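Local coordinates for DspB (PDB 1YHT), which releases biofilms as a glycoside hydrolase of the beta-N-acetylhexosaminidase class, probably by cleaving N-acetylglucosamine linkages in the biofilm matrix, at residues D24-H28 with L52-E58; S117-M121 with D147-I151; I157-Q161 with Y198-L202. One frame throughout, in Å; residues are numbered along the deposited sequence.

Interaction 1: residues D24-H28 with L52-E58; sequences DIARH and LHFSDHE
Arg27 lays its guanidinium almost flat on the carboxylate of Asp56, the two planes 25° apart and Asp56 CG displaced toward the rim of the guanidinium. The salt bridge between them runs from Arg27 NH2 to Asp56 OD1 (3.2 Å). Glu58 comes in differently: its carboxylate stands steeply to the guanidinium, and OE1 takes the NE-H of Arg27 at 2.8 Å, in the guanidinium plane but from above its own. A water joins Arg27 NH2 to Glu58 OE2. The bend in the arginine chain at chi2 (60°) swings the group back so that NH1 meets Asp24 OD2 (3.0 Å) at its edge, in the guanidinium plane. Asp24 OD1 meanwhile holds the loop, accepting from Ala26 N (an Asx turn) and from Arg27 N, three residues on (an Asx motif). Asp56 is itself held by His53, its OD2 offering the anti lone pair to His53 NE2 (2.6 Å), in the ring plane. On the strand side, Asp24 and His53 pair in a parallel bridge, their side chains side by side with carboxylate and ring planes 79° apart, and His53 O takes Ile25 N at 2.9 Å. Ile25 CG1 packs on Phe54 CB (3.6 Å). With carboxylates at one face and two edges, the guanidinium has little freedom to rotate. Its NH1 also makes a weak hydrogen bond to a bound glycerol, consistent with a pocket at the barrel mouth that Arg27 helps to line.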
loop_
_atom_site.group_PDB
_atom_site.type_symbol
_atom_site.label_atom_id
_atom_site.label_comp_id
_atom_site.label_asym_id
_atom_site.label_seq_id
_atom_site.Cartn_x
_atom_site.Cartn_y
_atom_site.Cartn_z
ATOM N N ASP A 24 -2.015 -3.933 5.597
ATOM C CA ASP A 24 -1.111 -3.013 6.285
ATOM C C ASP A 24 -0.537 -3.753 7.481
ATOM O O ASP A 24 -1.177 -3.904 8.511
ATOM C CB ASP A 24 -1.853 -1.742 6.679
ATOM C CG ASP A 24 -1.115 -0.888 7.696
ATOM O OD1 ASP A 24 0.118 -1.034 7.922
ATOM O OD2 ASP A 24 -1.799 -0.009 8.278
ATOM N N ILE A 25 0.688 -4.217 7.299
ATOM C CA ILE A 25 1.398 -4.896 8.351
ATOM C C ILE A 25 2.339 -3.949 9.072
ATOM O O ILE A 25 3.001 -4.366 9.971
ATOM C CB ILE A 25 2.128 -6.183 7.868
ATOM C CG1 ILE A 25 3.281 -5.908 6.898
ATOM C CG2 ILE A 25 1.087 -7.172 7.252
ATOM C CD1 ILE A 25 4.039 -7.129 6.572
ATOM N N ALA A 26 2.344 -2.669 8.703
ATOM C CA ALA A 26 3.190 -1.688 9.370
ATOM C C ALA A 26 2.560 -1.198 10.665
ATOM O O ALA A 26 3.247 -0.982 11.655
ATOM C CB ALA A 26 3.457 -0.505 8.439
ATOM N N ARG A 27 1.263 -0.957 10.633
ATOM C CA ARG A 27 0.511 -0.489 11.808
ATOM C C ARG A 27 0.028 -1.622 12.728
ATOM O O ARG A 27 -0.313 -1.367 13.878
ATOM C CB ARG A 27 -0.716 0.307 11.368
ATOM C CG ARG A 27 -0.419 1.757 10.945
ATOM C CD ARG A 27 0.547 1.892 9.756
ATOM N NE ARG A 27 0.450 3.282 9.305
ATOM C CZ ARG A 27 -0.484 3.746 8.497
ATOM N NH1 ARG A 27 -1.339 2.918 7.933
ATOM N NH2 ARG A 27 -0.544 5.051 8.224
ATOM N N HIS A 28 -0.136 -2.819 12.171
ATOM C CA HIS A 28 -0.526 -4.002 12.956
ATOM C C HIS A 28 0.155 -5.246 12.344
ATOM O O HIS A 28 0.085 -5.437 11.136
ATOM C CB HIS A 28 -2.032 -4.232 12.941
ATOM C CG HIS A 28 -2.491 -5.191 14.005
ATOM N ND1 HIS A 28 -2.391 -6.564 13.874
ATOM C CD2 HIS A 28 -2.969 -4.969 15.248
ATOM C CE1 HIS A 28 -2.828 -7.143 14.985
ATOM N NE2 HIS A 28 -3.184 -6.195 15.832
ATOM N N LEU A 52 1.314 -5.807 -0.060
ATOM C CA LEU A 52 1.872 -5.830 1.295
ATOM C C LEU A 52 2.421 -4.490 1.671
ATOM O O LEU A 52 3.533 -4.113 1.248
ATOM C CB LEU A 52 2.962 -6.869 1.427
ATOM C CG LEU A 52 3.235 -7.326 2.865
ATOM C CD1 LEU A 52 2.019 -8.093 3.456
ATOM C CD2 LEU A 52 4.497 -8.180 2.953
ATOM N N HIS A 53 1.638 -3.778 2.490
ATOM C CA HIS A 53 2.010 -2.441 2.994
ATOM C C HIS A 53 2.761 -2.635 4.301
ATOM O O HIS A 53 2.162 -2.557 5.371
ATOM C CB HIS A 53 0.730 -1.592 3.163
ATOM C CG HIS A 53 0.989 -0.146 3.489
ATOM N ND1 HIS A 53 1.041 0.840 2.525
ATOM C CD2 HIS A 53 1.192 0.474 4.674
ATOM C CE1 HIS A 53 1.279 2.006 3.111
ATOM N NE2 HIS A 53 1.374 1.809 4.417
ATOM N N PHE A 54 4.071 -2.891 4.196
ATOM C CA PHE A 54 4.950 -3.279 5.335
ATOM C C PHE A 54 5.776 -2.139 5.921
ATOM O O PHE A 54 6.472 -2.333 6.920
ATOM C CB PHE A 54 5.909 -4.451 4.951
ATOM C CG PHE A 54 6.869 -4.122 3.840
ATOM C CD1 PHE A 54 8.062 -3.453 4.095
ATOM C CD2 PHE A 54 6.578 -4.468 2.548
ATOM C CE1 PHE A 54 8.902 -3.121 3.075
ATOM C CE2 PHE A 54 7.430 -4.134 1.536
ATOM C CZ PHE A 54 8.599 -3.470 1.805
ATOM N N SER A 55 5.688 -0.950 5.305
ATOM C CA SER A 55 6.521 0.182 5.700
ATOM C C SER A 55 5.622 1.452 5.841
ATOM O O SER A 55 4.913 1.838 4.901
ATOM C CB SER A 55 7.623 0.395 4.677
ATOM O OG SER A 55 8.383 1.569 4.953
ATOM N N ASP A 56 5.651 2.069 7.016
ATOM C CA ASP A 56 4.905 3.312 7.230
ATOM C C ASP A 56 5.568 4.059 8.383
ATOM O O ASP A 56 6.699 3.765 8.720
ATOM C CB ASP A 56 3.397 3.049 7.470
ATOM C CG ASP A 56 2.504 4.152 6.891
ATOM O OD1 ASP A 56 2.585 5.290 7.445
ATOM O OD2 ASP A 56 1.745 3.920 5.862
ATOM N N HIS A 57 4.878 5.001 9.011
ATOM C CA HIS A 57 5.477 5.731 10.113
ATOM C C HIS A 57 5.806 4.868 11.331
ATOM O O HIS A 57 6.870 5.015 11.919
ATOM C CB HIS A 57 4.564 6.855 10.589
ATOM C CG HIS A 57 4.229 7.852 9.544
ATOM N ND1 HIS A 57 5.171 8.699 9.010
ATOM C CD2 HIS A 57 3.040 8.228 9.022
ATOM C CE1 HIS A 57 4.581 9.535 8.177
ATOM N NE2 HIS A 57 3.288 9.284 8.173
ATOM N N GLU A 58 4.949 3.904 11.627
ATOM C CA GLU A 58 4.988 3.208 12.891
ATOM C C GLU A 58 5.996 2.048 12.872
ATOM O O GLU A 58 6.546 1.697 13.929
ATOM C CB GLU A 58 3.599 2.662 13.243
ATOM C CG GLU A 58 2.529 3.712 13.565
ATOM C CD GLU A 58 1.913 4.341 12.344
ATOM O OE1 GLU A 58 2.343 4.065 11.213
ATOM O OE2 GLU A 58 0.985 5.137 12.510
HETATM O O HOH W 1 0.426 6.697 10.472
#

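Interaction 2: residues S117-M121 with D147-I151; sequences SPNHM and DEIDI
Pro118 O is approached by two neighbouring groups of the 147-151 loop. Ile149 N donates to it at 3.2 Å, in the carbonyl plane and on a lone pair, while Glu148 CA makes a CA-H...O contact with the same oxygen at 3.1 Å. The peptide bond before Pro118 is cis, which kinks the chain where it leaves strand 110-117, and the proline ring sits against the other loop. Its CB touches Ile151 CG2 (3.6 Å) and Ile149 CG2 (3.8 Å), so the two isoleucine methyls meet at the same ring carbon. On Ile151, CG1 occupies the tight place between the backbone N and the carbonyl carbon (chi1 58°), and CG2 is thereby the branch that meets the proline. The Met121 side chain crosses Ile149 at about a right angle and rests its SD on Ile149 CB at 3.8 Å. Asn119 lies between the side chains of Asp147 and Glu148, and the Glu148 carboxylate has its own partner, OE2 accepting from Gly186 N. A water bridges the loops further along, taking the N-H of Met121 and donating to Asp147 O. Met121 sits at the N-cap position of helix 122-132, and His120 beside it is hydrogen-bonded to Asp56 and Glu184. Both segments belong to the long connection from strand 110-117 to helix 154-171; such beta-alpha loops build the active-site end of a TIM barrel, here one of glycosyl hydrolase family 20.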
loop_
_atom_site.group_PDB
_atom_site.type_symbol
_atom_site.label_atom_id
_atom_site.label_comp_id
_atom_site.label_asym_id
_atom_site.label_seq_id
_atom_site.Cartn_x
_atom_site.Cartn_y
_atom_site.Cartn_z
ATOM N N SER A 117 6.758 6.220 -0.043
ATOM C CA SER A 117 7.538 7.459 -0.057
ATOM C C SER A 117 6.780 8.439 -0.940
ATOM O O SER A 117 5.903 8.032 -1.724
ATOM C CB SER A 117 8.964 7.244 -0.536
ATOM O OG SER A 117 9.101 7.288 -1.947
ATOM N N PRO A 118 7.091 9.752 -0.812
ATOM C CA PRO A 118 8.074 10.375 0.069
ATOM C C PRO A 118 7.667 10.551 1.516
ATOM O O PRO A 118 8.534 10.870 2.337
ATOM C CB PRO A 118 8.253 11.788 -0.550
ATOM C CG PRO A 118 7.042 12.060 -1.241
ATOM C CD PRO A 118 6.438 10.734 -1.680
ATOM N N ASN A 119 6.378 10.403 1.822
ATOM C CA ASN A 119 5.885 10.460 3.209
ATOM C C ASN A 119 5.738 9.004 3.730
ATOM O O ASN A 119 6.261 8.076 3.101
ATOM C CB ASN A 119 4.595 11.318 3.244
ATOM C CG ASN A 119 4.410 12.113 4.568
ATOM O OD1 ASN A 119 4.457 13.387 4.603
ATOM N ND2 ASN A 119 4.171 11.385 5.653
ATOM N N HIS A 120 5.035 8.805 4.848
ATOM C CA HIS A 120 4.704 7.461 5.334
ATOM C C HIS A 120 5.962 6.566 5.403
ATOM O O HIS A 120 5.952 5.382 5.033
ATOM C CB HIS A 120 3.585 6.867 4.471
ATOM C CG HIS A 120 2.233 7.458 4.747
ATOM N ND1 HIS A 120 1.541 7.206 5.914
ATOM C CD2 HIS A 120 1.449 8.299 4.020
ATOM C CE1 HIS A 120 0.395 7.874 5.896
ATOM N NE2 HIS A 120 0.301 8.528 4.748
ATOM N N MET A 121 7.060 7.139 5.914
ATOM C CA MET A 121 8.338 6.406 5.957
ATOM C C MET A 121 9.166 6.659 7.179
ATOM O O MET A 121 10.378 6.453 7.156
ATOM C CB MET A 121 9.144 6.620 4.655
ATOM C CG MET A 121 9.532 8.028 4.317
ATOM S SD MET A 121 10.491 8.224 2.799
ATOM C CE MET A 121 11.696 6.915 2.979
ATOM N N ASP A 147 9.082 15.191 7.598
ATOM C CA ASP A 147 8.513 13.845 7.511
ATOM C C ASP A 147 8.614 13.247 6.100
ATOM O O ASP A 147 7.901 12.280 5.759
ATOM C CB ASP A 147 7.063 13.849 8.020
ATOM C CG ASP A 147 6.151 14.791 7.237
ATOM O OD1 ASP A 147 6.639 15.663 6.484
ATOM O OD2 ASP A 147 4.924 14.662 7.409
ATOM N N GLU A 148 9.487 13.822 5.265
ATOM C CA GLU A 148 9.633 13.313 3.909
ATOM C C GLU A 148 11.080 13.262 3.434
ATOM O O GLU A 148 11.905 14.120 3.770
ATOM C CB GLU A 148 8.789 14.123 2.945
ATOM C CG GLU A 148 7.303 14.150 3.264
ATOM C CD GLU A 148 6.502 14.864 2.192
ATOM O OE1 GLU A 148 7.079 15.224 1.157
ATOM O OE2 GLU A 148 5.284 15.031 2.353
ATOM N N ILE A 149 11.353 12.255 2.613
ATOM C CA ILE A 149 12.600 12.168 1.889
ATOM C C ILE A 149 12.670 13.347 0.923
ATOM O O ILE A 149 11.611 13.839 0.439
ATOM C CB ILE A 149 12.696 10.799 1.118
ATOM C CG1 ILE A 149 14.158 10.434 0.804
ATOM C CG2 ILE A 149 11.913 10.850 -0.152
ATOM C CD1 ILE A 149 14.849 9.714 1.885
ATOM N N ASP A 150 13.891 13.806 0.625
ATOM C CA ASP A 150 14.056 14.881 -0.358
ATOM C C ASP A 150 14.014 14.366 -1.774
ATOM O O ASP A 150 15.022 13.868 -2.292
ATOM C CB ASP A 150 15.383 15.602 -0.151
ATOM C CG ASP A 150 15.499 16.864 -0.973
ATOM O OD1 ASP A 150 14.697 17.104 -1.932
ATOM O OD2 ASP A 150 16.461 17.579 -0.679
ATOM N N ILE A 151 12.865 14.528 -2.423
ATOM C CA ILE A 151 12.669 13.947 -3.784
ATOM C C ILE A 151 13.503 14.643 -4.892
ATOM O O ILE A 151 13.615 14.150 -6.058
ATOM C CB ILE A 151 11.173 13.953 -4.148
ATOM C CG1 ILE A 151 10.600 15.383 -4.083
ATOM C CG2 ILE A 151 10.360 13.004 -3.210
ATOM C CD1 ILE A 151 9.182 15.480 -4.626
HETATM O O HOH W 2 7.658 9.794 6.915
#

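Interaction 3: residues I157-Q161 with Y198-L202; sequences ITFMQ and YANKL
Apolar contacts carry most of this helix-to-helix interface, with Ile157 and Tyr198 as the main pair. Ile157 CG1 meets Tyr198 CD1 at 4.0 Å, coming to the ring at its edge, and the two side chains run past each other in opposite directions. Tyr198 reaches across because its CG is anti to the backbone N (chi1 175°), which sends the ring out from helix 192-208 toward the neighbouring helix. Ile157 CD1, the end of the same branch, rests on the aliphatic Lys201 CD (4.1 Å), and the CG2 branch is a looser 4.4 Å from Leu202 CD1. That same leucine methyl also lies over one face of the tyrosine ring, offset toward the rim, so the ring has Leu202 on a face and Ile157 at an edge.

The two segments belong to helices 154-171 and 192-208, which follow each other in the TIM barrel with strand 177-181 between them, as successive outer helices of the beta/alpha barrel. Both run the same general way; the short axes come within 11.3 Å and cross at -40°. That spacing is bridged by long side chains, while the backbones stay well apart.

Polar atoms take part mainly by packing. Met160, bent at chi2 and chi3, crosses Tyr198 at about a right angle and sets its CG 3.4 Å from Tyr198 OH, a van der Waals contact near the ring plane. The hydroxyl itself is hydrogen-bonded to Ser117 OG, at the end of strand 110-117. Towards the outer side, the extended Gln161 chain brings NE2 to 3.8 Å from Lys201 O and loosely near Leu202 CD1, while the extended chain of the exposed Lys201 crosses Ile157 at about a right angle.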
loop_
_atom_site.group_PDB
_atom_site.type_symbol
_atom_site.label_atom_id
_atom_site.label_comp_id
_atom_site.label_asym_id
_atom_site.label_seq_id
_atom_site.Cartn_x
_atom_site.Cartn_y
_atom_site.Cartn_z
ATOM N N ILE A 157 17.460 9.807 -3.910
ATOM C CA ILE A 157 16.969 8.876 -4.925
ATOM C C ILE A 157 17.821 7.601 -4.985
ATOM O O ILE A 157 17.289 6.489 -5.003
ATOM C CB ILE A 157 16.902 9.544 -6.297
ATOM C CG1 ILE A 157 15.942 10.721 -6.202
ATOM C CG2 ILE A 157 16.445 8.552 -7.381
ATOM C CD1 ILE A 157 16.020 11.707 -7.407
ATOM N N THR A 158 19.133 7.765 -4.975
ATOM C CA THR A 158 20.055 6.639 -4.904
ATOM C C THR A 158 19.766 5.760 -3.667
ATOM O O THR A 158 19.701 4.563 -3.758
ATOM C CB THR A 158 21.508 7.139 -4.901
ATOM O OG1 THR A 158 21.791 7.807 -6.153
ATOM C CG2 THR A 158 22.519 5.948 -4.767
ATOM N N PHE A 159 19.630 6.376 -2.505
ATOM C CA PHE A 159 19.294 5.645 -1.292
ATOM C C PHE A 159 18.000 4.822 -1.416
ATOM O O PHE A 159 17.986 3.618 -1.087
ATOM C CB PHE A 159 19.169 6.576 -0.089
ATOM C CG PHE A 159 18.597 5.892 1.093
ATOM C CD1 PHE A 159 19.396 5.061 1.862
ATOM C CD2 PHE A 159 17.238 5.985 1.379
ATOM C CE1 PHE A 159 18.856 4.348 2.961
ATOM C CE2 PHE A 159 16.692 5.268 2.435
ATOM C CZ PHE A 159 17.517 4.455 3.244
ATOM N N MET A 160 16.937 5.476 -1.886
ATOM C CA MET A 160 15.633 4.856 -2.105
ATOM C C MET A 160 15.768 3.652 -3.011
ATOM O O MET A 160 15.217 2.606 -2.702
ATOM C CB MET A 160 14.605 5.820 -2.723
ATOM C CG MET A 160 14.015 6.770 -1.737
ATOM S SD MET A 160 13.345 6.007 -0.254
ATOM C CE MET A 160 12.119 4.899 -0.875
ATOM N N GLN A 161 16.505 3.836 -4.096
ATOM C CA GLN A 161 16.699 2.799 -5.059
ATOM C C GLN A 161 17.518 1.623 -4.496
ATOM O O GLN A 161 17.218 0.512 -4.793
ATOM C CB GLN A 161 17.342 3.380 -6.298
ATOM C CG GLN A 161 16.298 4.164 -7.141
ATOM C CD GLN A 161 16.929 4.791 -8.375
ATOM O OE1 GLN A 161 18.152 4.765 -8.535
ATOM N NE2 GLN A 161 16.092 5.354 -9.250
ATOM N N TYR A 198 10.467 12.440 -9.751
ATOM C CA TYR A 198 10.844 11.419 -8.774
ATOM C C TYR A 198 10.125 10.095 -9.118
ATOM O O TYR A 198 10.739 9.057 -9.217
ATOM C CB TYR A 198 10.444 11.928 -7.374
ATOM C CG TYR A 198 10.653 10.960 -6.210
ATOM C CD1 TYR A 198 11.940 10.682 -5.727
ATOM C CD2 TYR A 198 9.564 10.336 -5.587
ATOM C CE1 TYR A 198 12.140 9.788 -4.665
ATOM C CE2 TYR A 198 9.760 9.422 -4.529
ATOM C CZ TYR A 198 11.052 9.160 -4.066
ATOM O OH TYR A 198 11.268 8.281 -3.010
ATOM N N ALA A 199 8.820 10.159 -9.298
ATOM C CA ALA A 199 8.033 8.947 -9.553
ATOM C C ALA A 199 8.450 8.337 -10.900
ATOM O O ALA A 199 8.578 7.121 -11.015
ATOM C CB ALA A 199 6.545 9.249 -9.526
ATOM N N ASN A 200 8.700 9.175 -11.897
ATOM C CA ASN A 200 9.163 8.667 -13.178
ATOM C C ASN A 200 10.498 7.945 -13.005
ATOM O O ASN A 200 10.672 6.856 -13.542
ATOM C CB ASN A 200 9.238 9.779 -14.241
ATOM C CG ASN A 200 7.900 10.091 -14.869
ATOM O OD1 ASN A 200 6.948 9.328 -14.724
ATOM N ND2 ASN A 200 7.818 11.217 -15.601
ATOM N N LYS A 201 11.409 8.513 -12.227
ATOM C CA LYS A 201 12.745 7.899 -12.056
ATOM C C LYS A 201 12.656 6.514 -11.418
ATOM O O LYS A 201 13.350 5.550 -11.813
ATOM C CB LYS A 201 13.694 8.802 -11.271
ATOM C CG LYS A 201 14.348 9.869 -12.137
ATOM C CD LYS A 201 15.130 10.859 -11.312
ATOM C CE LYS A 201 15.931 11.821 -12.196
ATOM N NZ LYS A 201 16.846 12.660 -11.366
ATOM N N LEU A 202 11.743 6.433 -10.457
ATOM C CA LEU A 202 11.452 5.178 -9.748
ATOM C C LEU A 202 10.848 4.138 -10.713
ATOM O O LEU A 202 11.287 2.979 -10.743
ATOM C CB LEU A 202 10.572 5.490 -8.529
ATOM C CG LEU A 202 11.236 5.721 -7.165
ATOM C CD1 LEU A 202 12.597 6.450 -7.096
ATOM C CD2 LEU A 202 10.284 6.131 -6.091
#

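The three contacts follow one another along the chain, each closing before the next opens. Interactions 1 and 2 lie at the C-terminal end of the barrel, with segment 147-151 part of the long connection to helix 154-171. Their centres are about 15 Å apart, and they meet where Asp56 OD1 bonds to His120 ND1 and His57 packs on Asn119. Interaction 3 sits outside the strands, its centre about 11 Å from that of interaction 2. Those two join through Ser117 and Tyr198 and through Met121 on Met160. Interactions 1 and 3 do not touch, so the loops of interaction 2 connect the outer helices to the inner polar network at the barrel mouth, where TIM-barrel enzymes hold their active sites.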